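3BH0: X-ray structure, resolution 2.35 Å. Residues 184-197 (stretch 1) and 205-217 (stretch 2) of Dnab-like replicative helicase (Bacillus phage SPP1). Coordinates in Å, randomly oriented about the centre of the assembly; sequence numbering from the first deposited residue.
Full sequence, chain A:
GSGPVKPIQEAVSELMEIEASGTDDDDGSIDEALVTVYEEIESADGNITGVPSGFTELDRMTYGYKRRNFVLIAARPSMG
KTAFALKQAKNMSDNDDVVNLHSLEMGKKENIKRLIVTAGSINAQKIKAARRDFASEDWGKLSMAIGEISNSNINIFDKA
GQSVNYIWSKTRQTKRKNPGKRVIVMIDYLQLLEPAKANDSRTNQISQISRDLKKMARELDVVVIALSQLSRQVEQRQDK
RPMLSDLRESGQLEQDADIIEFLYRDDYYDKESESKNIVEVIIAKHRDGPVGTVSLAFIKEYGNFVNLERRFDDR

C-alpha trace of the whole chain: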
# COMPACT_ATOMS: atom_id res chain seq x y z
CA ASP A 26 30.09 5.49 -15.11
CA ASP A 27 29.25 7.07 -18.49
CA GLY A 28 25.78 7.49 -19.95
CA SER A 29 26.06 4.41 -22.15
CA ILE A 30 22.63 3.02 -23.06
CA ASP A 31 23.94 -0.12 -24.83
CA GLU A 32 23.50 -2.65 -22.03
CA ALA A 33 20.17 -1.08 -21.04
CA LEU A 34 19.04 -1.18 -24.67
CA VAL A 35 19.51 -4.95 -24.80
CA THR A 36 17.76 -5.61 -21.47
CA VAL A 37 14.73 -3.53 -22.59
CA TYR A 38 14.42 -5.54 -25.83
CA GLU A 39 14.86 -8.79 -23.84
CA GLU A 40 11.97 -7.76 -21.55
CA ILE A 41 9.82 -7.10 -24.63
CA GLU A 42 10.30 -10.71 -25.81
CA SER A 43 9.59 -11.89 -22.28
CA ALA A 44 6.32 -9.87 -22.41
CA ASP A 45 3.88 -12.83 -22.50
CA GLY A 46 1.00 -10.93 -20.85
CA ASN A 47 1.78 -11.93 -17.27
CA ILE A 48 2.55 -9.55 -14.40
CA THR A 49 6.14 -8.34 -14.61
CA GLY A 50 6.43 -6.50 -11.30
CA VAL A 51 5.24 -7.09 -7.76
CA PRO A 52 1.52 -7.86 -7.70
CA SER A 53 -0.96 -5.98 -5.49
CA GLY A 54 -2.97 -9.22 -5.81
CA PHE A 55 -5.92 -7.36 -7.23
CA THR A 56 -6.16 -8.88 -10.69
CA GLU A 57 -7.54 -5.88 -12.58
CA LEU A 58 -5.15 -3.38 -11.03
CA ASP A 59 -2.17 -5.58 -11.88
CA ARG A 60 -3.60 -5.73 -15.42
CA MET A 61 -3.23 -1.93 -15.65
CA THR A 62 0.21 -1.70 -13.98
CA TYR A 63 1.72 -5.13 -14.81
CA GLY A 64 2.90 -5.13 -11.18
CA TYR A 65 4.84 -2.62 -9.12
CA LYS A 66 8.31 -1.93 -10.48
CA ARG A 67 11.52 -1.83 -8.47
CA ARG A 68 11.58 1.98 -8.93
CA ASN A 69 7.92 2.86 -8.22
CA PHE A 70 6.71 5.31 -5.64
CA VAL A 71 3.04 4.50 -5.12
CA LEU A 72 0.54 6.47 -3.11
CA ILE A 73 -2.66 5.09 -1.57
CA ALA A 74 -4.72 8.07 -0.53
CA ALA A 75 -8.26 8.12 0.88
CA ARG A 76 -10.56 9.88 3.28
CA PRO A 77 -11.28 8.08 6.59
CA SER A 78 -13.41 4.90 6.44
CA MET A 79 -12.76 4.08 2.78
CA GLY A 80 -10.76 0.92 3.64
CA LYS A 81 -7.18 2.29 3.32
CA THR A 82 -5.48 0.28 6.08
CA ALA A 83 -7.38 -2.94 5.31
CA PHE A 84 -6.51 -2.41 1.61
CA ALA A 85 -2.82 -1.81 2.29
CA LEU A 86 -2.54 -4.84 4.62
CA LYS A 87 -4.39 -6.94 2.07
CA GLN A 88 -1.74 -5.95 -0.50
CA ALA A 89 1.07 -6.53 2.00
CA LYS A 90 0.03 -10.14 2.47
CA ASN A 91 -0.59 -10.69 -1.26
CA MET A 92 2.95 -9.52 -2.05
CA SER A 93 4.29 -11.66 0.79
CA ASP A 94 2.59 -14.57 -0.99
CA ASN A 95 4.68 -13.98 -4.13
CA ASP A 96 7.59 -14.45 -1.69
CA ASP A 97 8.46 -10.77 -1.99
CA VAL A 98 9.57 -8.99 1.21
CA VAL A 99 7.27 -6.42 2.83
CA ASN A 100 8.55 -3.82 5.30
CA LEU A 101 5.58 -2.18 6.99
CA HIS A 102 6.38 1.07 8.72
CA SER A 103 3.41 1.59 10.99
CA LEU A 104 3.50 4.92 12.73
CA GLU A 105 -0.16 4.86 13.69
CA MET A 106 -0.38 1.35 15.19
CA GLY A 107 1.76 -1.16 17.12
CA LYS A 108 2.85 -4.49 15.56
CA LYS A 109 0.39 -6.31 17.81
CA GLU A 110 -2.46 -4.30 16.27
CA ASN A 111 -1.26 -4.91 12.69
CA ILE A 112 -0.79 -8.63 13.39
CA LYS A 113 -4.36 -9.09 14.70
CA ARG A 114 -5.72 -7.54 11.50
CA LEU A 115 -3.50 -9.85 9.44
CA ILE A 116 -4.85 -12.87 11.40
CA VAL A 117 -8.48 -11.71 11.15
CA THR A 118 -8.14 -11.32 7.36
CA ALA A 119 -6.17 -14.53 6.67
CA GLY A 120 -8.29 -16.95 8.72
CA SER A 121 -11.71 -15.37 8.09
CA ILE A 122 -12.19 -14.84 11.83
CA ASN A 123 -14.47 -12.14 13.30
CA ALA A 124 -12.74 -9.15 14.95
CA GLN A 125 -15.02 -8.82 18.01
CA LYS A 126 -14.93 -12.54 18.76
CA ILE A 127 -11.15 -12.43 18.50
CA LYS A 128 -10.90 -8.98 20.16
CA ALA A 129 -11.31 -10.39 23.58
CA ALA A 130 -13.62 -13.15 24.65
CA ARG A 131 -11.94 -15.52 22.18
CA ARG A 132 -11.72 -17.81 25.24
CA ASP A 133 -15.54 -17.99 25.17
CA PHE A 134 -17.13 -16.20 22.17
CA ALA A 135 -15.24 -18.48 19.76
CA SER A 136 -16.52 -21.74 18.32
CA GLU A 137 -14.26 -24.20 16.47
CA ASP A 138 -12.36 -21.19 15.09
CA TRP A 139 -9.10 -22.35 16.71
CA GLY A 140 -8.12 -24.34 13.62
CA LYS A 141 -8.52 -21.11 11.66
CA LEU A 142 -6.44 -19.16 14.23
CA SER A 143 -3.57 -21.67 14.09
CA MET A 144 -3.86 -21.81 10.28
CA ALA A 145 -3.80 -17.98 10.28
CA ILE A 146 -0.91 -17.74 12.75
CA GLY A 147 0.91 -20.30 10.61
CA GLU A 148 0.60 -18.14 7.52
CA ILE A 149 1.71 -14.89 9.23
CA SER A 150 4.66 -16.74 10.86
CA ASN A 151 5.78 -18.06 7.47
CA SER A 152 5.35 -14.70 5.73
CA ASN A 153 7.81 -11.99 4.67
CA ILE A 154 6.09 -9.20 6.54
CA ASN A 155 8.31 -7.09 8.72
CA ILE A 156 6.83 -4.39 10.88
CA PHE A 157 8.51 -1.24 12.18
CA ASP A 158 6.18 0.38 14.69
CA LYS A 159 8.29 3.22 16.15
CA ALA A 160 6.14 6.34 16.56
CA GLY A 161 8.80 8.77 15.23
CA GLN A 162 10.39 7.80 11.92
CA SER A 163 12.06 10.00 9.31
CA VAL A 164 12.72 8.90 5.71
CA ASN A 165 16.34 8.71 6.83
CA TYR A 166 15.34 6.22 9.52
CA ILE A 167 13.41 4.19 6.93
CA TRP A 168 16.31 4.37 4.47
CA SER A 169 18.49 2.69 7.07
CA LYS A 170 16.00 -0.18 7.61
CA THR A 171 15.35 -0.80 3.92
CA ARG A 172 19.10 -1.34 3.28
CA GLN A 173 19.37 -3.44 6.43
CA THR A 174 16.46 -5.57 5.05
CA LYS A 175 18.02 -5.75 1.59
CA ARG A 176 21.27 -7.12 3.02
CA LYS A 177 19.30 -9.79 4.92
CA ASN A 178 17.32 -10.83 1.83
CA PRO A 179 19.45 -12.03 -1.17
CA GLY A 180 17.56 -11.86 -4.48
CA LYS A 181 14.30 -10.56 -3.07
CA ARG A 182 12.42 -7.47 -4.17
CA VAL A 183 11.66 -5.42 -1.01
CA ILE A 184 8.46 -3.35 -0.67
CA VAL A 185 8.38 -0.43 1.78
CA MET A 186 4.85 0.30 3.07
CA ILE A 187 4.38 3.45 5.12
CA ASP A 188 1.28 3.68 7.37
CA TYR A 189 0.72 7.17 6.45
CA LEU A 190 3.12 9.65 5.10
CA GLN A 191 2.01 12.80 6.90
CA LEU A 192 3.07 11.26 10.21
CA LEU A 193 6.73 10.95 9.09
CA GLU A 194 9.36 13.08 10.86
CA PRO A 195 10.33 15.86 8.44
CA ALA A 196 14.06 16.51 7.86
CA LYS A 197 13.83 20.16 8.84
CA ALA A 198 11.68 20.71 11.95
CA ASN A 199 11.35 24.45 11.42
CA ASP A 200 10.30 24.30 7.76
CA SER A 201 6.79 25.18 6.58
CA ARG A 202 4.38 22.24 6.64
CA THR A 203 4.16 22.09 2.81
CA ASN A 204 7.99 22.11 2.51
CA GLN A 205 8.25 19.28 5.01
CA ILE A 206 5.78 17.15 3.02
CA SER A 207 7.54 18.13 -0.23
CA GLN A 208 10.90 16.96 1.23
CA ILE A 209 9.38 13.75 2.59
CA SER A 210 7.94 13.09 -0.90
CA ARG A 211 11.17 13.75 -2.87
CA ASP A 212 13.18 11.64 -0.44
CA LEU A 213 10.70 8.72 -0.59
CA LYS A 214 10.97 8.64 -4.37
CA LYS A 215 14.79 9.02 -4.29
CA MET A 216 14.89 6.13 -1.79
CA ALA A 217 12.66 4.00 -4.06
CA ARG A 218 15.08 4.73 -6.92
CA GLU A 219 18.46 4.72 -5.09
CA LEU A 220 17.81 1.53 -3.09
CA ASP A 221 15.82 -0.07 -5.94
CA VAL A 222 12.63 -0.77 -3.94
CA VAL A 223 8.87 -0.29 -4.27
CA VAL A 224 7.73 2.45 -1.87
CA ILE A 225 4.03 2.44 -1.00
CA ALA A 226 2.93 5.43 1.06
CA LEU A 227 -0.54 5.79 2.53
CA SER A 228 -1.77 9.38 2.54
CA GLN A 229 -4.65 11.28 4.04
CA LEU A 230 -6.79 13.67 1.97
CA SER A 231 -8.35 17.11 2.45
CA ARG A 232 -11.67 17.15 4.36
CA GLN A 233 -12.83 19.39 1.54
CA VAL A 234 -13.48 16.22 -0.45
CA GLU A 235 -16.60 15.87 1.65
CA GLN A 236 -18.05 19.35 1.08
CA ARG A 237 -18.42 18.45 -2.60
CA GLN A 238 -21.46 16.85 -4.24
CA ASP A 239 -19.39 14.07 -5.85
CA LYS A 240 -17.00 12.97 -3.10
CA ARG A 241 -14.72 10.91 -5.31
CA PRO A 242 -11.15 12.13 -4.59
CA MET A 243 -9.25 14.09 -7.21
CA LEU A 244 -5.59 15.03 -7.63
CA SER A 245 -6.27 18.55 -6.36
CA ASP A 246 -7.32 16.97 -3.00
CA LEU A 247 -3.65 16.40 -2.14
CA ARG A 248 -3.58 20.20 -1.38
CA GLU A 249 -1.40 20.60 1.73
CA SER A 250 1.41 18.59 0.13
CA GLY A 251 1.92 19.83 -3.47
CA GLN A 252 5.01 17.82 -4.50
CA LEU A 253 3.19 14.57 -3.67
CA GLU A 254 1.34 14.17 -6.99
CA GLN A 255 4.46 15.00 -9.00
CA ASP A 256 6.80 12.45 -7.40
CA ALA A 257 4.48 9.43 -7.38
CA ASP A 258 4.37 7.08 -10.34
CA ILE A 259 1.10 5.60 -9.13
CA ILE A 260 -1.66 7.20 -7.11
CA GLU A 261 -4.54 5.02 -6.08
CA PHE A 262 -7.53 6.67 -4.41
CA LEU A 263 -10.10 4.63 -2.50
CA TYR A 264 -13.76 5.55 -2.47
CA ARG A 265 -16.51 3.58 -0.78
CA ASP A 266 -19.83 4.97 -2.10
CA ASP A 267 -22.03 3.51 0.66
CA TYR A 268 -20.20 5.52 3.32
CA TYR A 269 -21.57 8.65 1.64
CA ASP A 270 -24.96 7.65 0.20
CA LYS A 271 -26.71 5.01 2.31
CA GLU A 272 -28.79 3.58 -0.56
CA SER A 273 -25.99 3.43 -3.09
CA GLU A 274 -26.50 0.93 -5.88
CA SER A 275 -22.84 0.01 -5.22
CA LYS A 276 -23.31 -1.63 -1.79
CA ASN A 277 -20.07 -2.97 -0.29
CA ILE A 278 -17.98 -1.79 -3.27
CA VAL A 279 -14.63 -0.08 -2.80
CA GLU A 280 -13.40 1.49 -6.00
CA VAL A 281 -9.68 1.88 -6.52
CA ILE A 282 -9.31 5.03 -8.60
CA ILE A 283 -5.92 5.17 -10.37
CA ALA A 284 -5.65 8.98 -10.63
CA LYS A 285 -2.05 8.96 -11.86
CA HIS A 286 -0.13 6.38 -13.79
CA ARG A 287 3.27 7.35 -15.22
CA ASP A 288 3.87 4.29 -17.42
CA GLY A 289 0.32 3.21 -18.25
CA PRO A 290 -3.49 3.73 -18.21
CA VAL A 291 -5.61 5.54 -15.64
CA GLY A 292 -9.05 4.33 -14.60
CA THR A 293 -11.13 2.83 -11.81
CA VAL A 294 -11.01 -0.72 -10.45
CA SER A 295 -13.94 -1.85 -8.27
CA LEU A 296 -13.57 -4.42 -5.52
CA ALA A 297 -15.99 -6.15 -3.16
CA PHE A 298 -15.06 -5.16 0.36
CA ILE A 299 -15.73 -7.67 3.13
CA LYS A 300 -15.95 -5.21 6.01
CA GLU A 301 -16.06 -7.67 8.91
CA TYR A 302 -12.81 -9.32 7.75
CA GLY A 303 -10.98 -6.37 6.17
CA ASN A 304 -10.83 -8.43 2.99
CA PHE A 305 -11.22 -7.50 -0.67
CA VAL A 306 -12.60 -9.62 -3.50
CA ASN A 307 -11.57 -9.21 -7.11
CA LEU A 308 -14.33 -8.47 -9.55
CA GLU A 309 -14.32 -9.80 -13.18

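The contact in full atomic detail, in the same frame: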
# COMPACT_ATOMS: atom_id res chain seq x y z
N ILE A 184 9.53 -4.33 -0.49
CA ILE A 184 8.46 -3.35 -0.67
C ILE A 184 8.30 -2.58 0.63
O ILE A 184 8.06 -3.17 1.67
CB ILE A 184 7.13 -4.03 -1.07
CG1 ILE A 184 7.32 -4.83 -2.36
CG2 ILE A 184 5.99 -2.98 -1.23
CD1 ILE A 184 6.98 -6.29 -2.21
N VAL A 185 8.46 -1.26 0.57
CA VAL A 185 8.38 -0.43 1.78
C VAL A 185 6.99 0.21 1.88
O VAL A 185 6.66 1.09 1.10
CB VAL A 185 9.52 0.62 1.81
CG1 VAL A 185 9.54 1.40 3.12
CG2 VAL A 185 10.87 -0.08 1.58
N MET A 186 6.19 -0.26 2.83
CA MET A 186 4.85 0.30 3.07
C MET A 186 4.90 1.27 4.24
O MET A 186 5.40 0.93 5.31
CB MET A 186 3.82 -0.78 3.39
CG MET A 186 3.49 -1.73 2.26
SD MET A 186 1.79 -2.36 2.41
CE MET A 186 0.88 -1.05 1.59
N ILE A 187 4.36 2.47 4.05
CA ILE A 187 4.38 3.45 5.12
C ILE A 187 2.96 3.80 5.61
O ILE A 187 2.21 4.49 4.91
CB ILE A 187 5.23 4.67 4.74
CG1 ILE A 187 6.59 4.17 4.22
CG2 ILE A 187 5.37 5.64 5.94
CD1 ILE A 187 7.39 5.15 3.46
N ASP A 188 2.59 3.30 6.80
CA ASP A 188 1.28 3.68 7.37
C ASP A 188 1.29 5.12 7.75
O ASP A 188 1.53 5.56 8.87
CB ASP A 188 0.69 2.81 8.47
CG ASP A 188 -0.82 3.15 8.74
OD1 ASP A 188 -1.36 4.15 8.17
OD2 ASP A 188 -1.46 2.43 9.54
N TYR A 189 1.02 5.80 6.65
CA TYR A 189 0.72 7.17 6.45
C TYR A 189 1.80 8.20 6.59
O TYR A 189 2.44 8.35 7.63
CB TYR A 189 -0.77 7.51 6.71
CG TYR A 189 -1.17 8.51 7.74
CD1 TYR A 189 -1.20 9.87 7.45
CD2 TYR A 189 -1.67 8.08 8.98
CE1 TYR A 189 -1.63 10.79 8.38
CE2 TYR A 189 -2.12 9.00 9.92
CZ TYR A 189 -2.09 10.35 9.61
OH TYR A 189 -2.51 11.25 10.55
N LEU A 190 2.01 8.82 5.44
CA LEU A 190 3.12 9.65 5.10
C LEU A 190 3.21 10.91 5.95
O LEU A 190 4.31 11.32 6.31
CB LEU A 190 3.04 10.01 3.61
CG LEU A 190 4.02 10.98 2.94
CD1 LEU A 190 4.27 10.51 1.52
CD2 LEU A 190 3.51 12.43 2.94
N GLN A 191 2.06 11.49 6.27
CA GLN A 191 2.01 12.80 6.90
C GLN A 191 2.31 12.74 8.39
O GLN A 191 2.27 13.76 9.09
CB GLN A 191 0.64 13.47 6.67
CG GLN A 191 0.40 13.94 5.24
CD GLN A 191 -0.14 12.84 4.31
OE1 GLN A 191 -0.41 11.71 4.73
NE2 GLN A 191 -0.30 13.19 3.03
N LEU A 192 2.62 11.53 8.86
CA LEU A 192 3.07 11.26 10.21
C LEU A 192 4.61 11.18 10.29
O LEU A 192 5.18 11.20 11.39
CB LEU A 192 2.46 9.93 10.69
CG LEU A 192 1.45 9.91 11.85
CD1 LEU A 192 0.41 11.00 11.69
CD2 LEU A 192 0.79 8.55 12.02
N LEU A 193 5.27 11.10 9.14
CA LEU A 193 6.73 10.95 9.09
C LEU A 193 7.43 12.18 9.67
O LEU A 193 6.95 13.30 9.52
CB LEU A 193 7.22 10.67 7.67
CG LEU A 193 6.95 9.28 7.09
CD1 LEU A 193 7.19 9.24 5.58
CD2 LEU A 193 7.76 8.21 7.79
N GLU A 194 8.56 11.97 10.34
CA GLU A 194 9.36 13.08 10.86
C GLU A 194 10.00 13.82 9.69
O GLU A 194 10.75 13.23 8.94
CB GLU A 194 10.44 12.57 11.80
CG GLU A 194 9.90 11.90 13.03
CD GLU A 194 10.98 11.67 14.08
OE1 GLU A 194 12.18 11.51 13.72
OE2 GLU A 194 10.62 11.66 15.29
N PRO A 195 9.68 15.12 9.52
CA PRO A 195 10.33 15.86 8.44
C PRO A 195 11.80 16.17 8.74
O PRO A 195 12.18 16.26 9.91
CB PRO A 195 9.50 17.14 8.37
CG PRO A 195 8.96 17.33 9.73
CD PRO A 195 8.72 15.95 10.27
N ALA A 196 12.61 16.34 7.69
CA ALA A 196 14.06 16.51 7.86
C ALA A 196 14.38 17.82 8.56
O ALA A 196 15.24 17.87 9.42
CB ALA A 196 14.80 16.40 6.54
N LYS A 197 13.64 18.87 8.21
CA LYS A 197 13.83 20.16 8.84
C LYS A 197 12.60 20.55 9.66
O LYS A 197 11.57 20.94 9.12
CB LYS A 197 14.13 21.23 7.79
CG LYS A 197 15.29 20.87 6.87
CD LYS A 197 15.94 22.11 6.29
CE LYS A 197 17.14 21.71 5.44
NZ LYS A 197 17.61 22.83 4.56
N GLN A 205 7.99 20.55 4.35
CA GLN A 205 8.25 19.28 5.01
C GLN A 205 7.66 18.11 4.23
O GLN A 205 8.35 17.11 4.01
CB GLN A 205 7.67 19.29 6.42
CG GLN A 205 8.39 20.24 7.39
CD GLN A 205 7.57 20.47 8.64
OE1 GLN A 205 6.36 20.26 8.64
NE2 GLN A 205 8.22 20.89 9.72
N ILE A 206 6.40 18.23 3.80
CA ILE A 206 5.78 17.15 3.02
C ILE A 206 6.43 17.01 1.64
O ILE A 206 6.61 15.90 1.15
CB ILE A 206 4.25 17.32 2.87
CG1 ILE A 206 3.55 17.44 4.23
CG2 ILE A 206 3.67 16.21 1.99
CD1 ILE A 206 3.53 16.18 5.07
N SER A 207 6.80 18.13 1.02
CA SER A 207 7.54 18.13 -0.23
C SER A 207 8.85 17.35 -0.10
O SER A 207 9.13 16.45 -0.91
CB SER A 207 7.82 19.56 -0.68
OG SER A 207 6.63 20.17 -1.18
N GLN A 208 9.63 17.67 0.94
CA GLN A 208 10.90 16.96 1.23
C GLN A 208 10.66 15.48 1.48
O GLN A 208 11.31 14.65 0.86
CB GLN A 208 11.63 17.57 2.43
CG GLN A 208 12.67 16.62 3.08
CD GLN A 208 12.07 15.76 4.20
OE1 GLN A 208 11.33 16.25 5.05
NE2 GLN A 208 12.38 14.47 4.20
N ILE A 209 9.72 15.15 2.36
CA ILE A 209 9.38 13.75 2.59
C ILE A 209 9.08 13.02 1.27
O ILE A 209 9.55 11.92 1.05
CB ILE A 209 8.20 13.57 3.57
CG1 ILE A 209 8.59 14.05 4.98
CG2 ILE A 209 7.75 12.09 3.60
CD1 ILE A 209 7.39 14.28 5.91
N SER A 210 8.32 13.67 0.40
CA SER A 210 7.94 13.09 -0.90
C SER A 210 9.13 12.84 -1.84
O SER A 210 9.31 11.74 -2.36
CB SER A 210 6.85 13.96 -1.57
OG SER A 210 6.78 13.75 -2.97
N ARG A 211 9.96 13.87 -2.04
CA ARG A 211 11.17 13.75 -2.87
C ARG A 211 12.06 12.63 -2.38
O ARG A 211 12.51 11.80 -3.18
CB ARG A 211 11.97 15.06 -2.90
CG ARG A 211 11.37 16.13 -3.78
CD ARG A 211 12.31 17.32 -3.90
NE ARG A 211 12.60 17.93 -2.60
CZ ARG A 211 11.91 18.93 -2.09
NH1 ARG A 211 10.89 19.43 -2.78
NH2 ARG A 211 12.23 19.45 -0.90
N ASP A 212 12.28 12.61 -1.06
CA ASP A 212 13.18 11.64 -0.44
C ASP A 212 12.66 10.20 -0.55
O ASP A 212 13.45 9.24 -0.75
CB ASP A 212 13.48 12.04 1.03
CG ASP A 212 14.29 13.35 1.13
OD1 ASP A 212 14.66 13.91 0.08
OD2 ASP A 212 14.55 13.84 2.26
N LEU A 213 11.33 10.04 -0.46
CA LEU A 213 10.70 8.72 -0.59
C LEU A 213 10.87 8.16 -1.99
O LEU A 213 11.08 6.97 -2.17
CB LEU A 213 9.21 8.75 -0.20
CG LEU A 213 8.95 8.72 1.31
CD1 LEU A 213 7.47 8.89 1.64
CD2 LEU A 213 9.52 7.45 1.99
N LYS A 214 10.79 9.04 -2.98
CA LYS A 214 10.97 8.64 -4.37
C LYS A 214 12.46 8.34 -4.66
O LYS A 214 12.79 7.33 -5.31
CB LYS A 214 10.38 9.71 -5.32
CG LYS A 214 10.63 9.51 -6.82
CD LYS A 214 10.35 8.09 -7.29
CE LYS A 214 10.50 7.96 -8.80
NZ LYS A 214 10.14 6.57 -9.22
N LYS A 215 13.34 9.22 -4.18
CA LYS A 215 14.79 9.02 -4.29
C LYS A 215 15.19 7.68 -3.66
O LYS A 215 15.92 6.90 -4.27
CB LYS A 215 15.54 10.19 -3.62
CG LYS A 215 16.90 10.44 -4.24
CD LYS A 215 17.81 11.28 -3.36
CE LYS A 215 17.66 12.76 -3.66
NZ LYS A 215 18.70 13.54 -2.91
N MET A 216 14.68 7.40 -2.46
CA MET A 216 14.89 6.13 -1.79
C MET A 216 14.41 4.93 -2.62
O MET A 216 15.12 3.93 -2.75
CB MET A 216 14.21 6.12 -0.42
CG MET A 216 14.34 4.78 0.32
SD MET A 216 13.62 4.82 1.97
CE MET A 216 11.87 4.73 1.56
N ALA A 217 13.20 5.03 -3.17
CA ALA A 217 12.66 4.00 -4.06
C ALA A 217 13.66 3.71 -5.18
O ALA A 217 14.00 2.55 -5.44
CB ALA A 217 11.32 4.45 -4.64
O HOH W 1 11.54 18.95 6.08

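The helix of stretch 2 runs alongside a strand, a short 3-10 segment and the loop beyond, and the two pieces run antiparallel: Val-185 sits near the C-terminal end of stretch 2, Pro-195 near its start. The two sides together bury 609 Å², greasy along most of the length and polar at one end.

The strand contributes alternate residues. Val-185 and Ile-187 point toward the helix, whereas Ile-184 and Met-186 stay out of its reach. The spacing widens at Val-185, and there a long, unbranched Met-216 bridges the gap, its CE reaching to 4.4 Å from Val-185 CG1. Ile-187 stands closer, CD1 to Leu-213 CD2 at 3.5 Å.

The middle is a knob-and-hollow arrangement built around Leu-190. Its CA-to-CB bond points sideways, yet the end of the side chain comes nearer and settles among three helix residues one turn apart or nearly so: CD2 is 3.9 Å from Ile-206 CG2, CG is 3.9 Å from Ile-209 CG2, and CD1 is 3.6 Å from Leu-213 CD1. Leu-193 rests its CD1 over the last two, 3.5 Å from Ile-209 CG2 and 4.0 Å from Leu-213 CD1. Leucine, forked at its tip, and isoleucine, branched at CB, suit such a site, since one residue can touch several neighbours. Gln-191 adds its aliphatic part, CG lying 3.9 Å from Ile-206 CD1, while its amide is satisfied elsewhere in the structure.

At Pro-195 the backbones draw closest, and the compact ring packs CB against Gln-205 CB at 3.4 Å. Beyond it, Gln-208 OE1 accepts a nearly straight hydrogen bond from Ala-196 N (2.9 Å) and another from water 1, which in turn accepts from Lys-197 N. Gln-208 NE2 donates to Asp-212 OD2 at 3.0 Å, tethering the amide. A weak bond from Gln-205 NE2 to Lys-197 O (3.4 Å) completes the polar end.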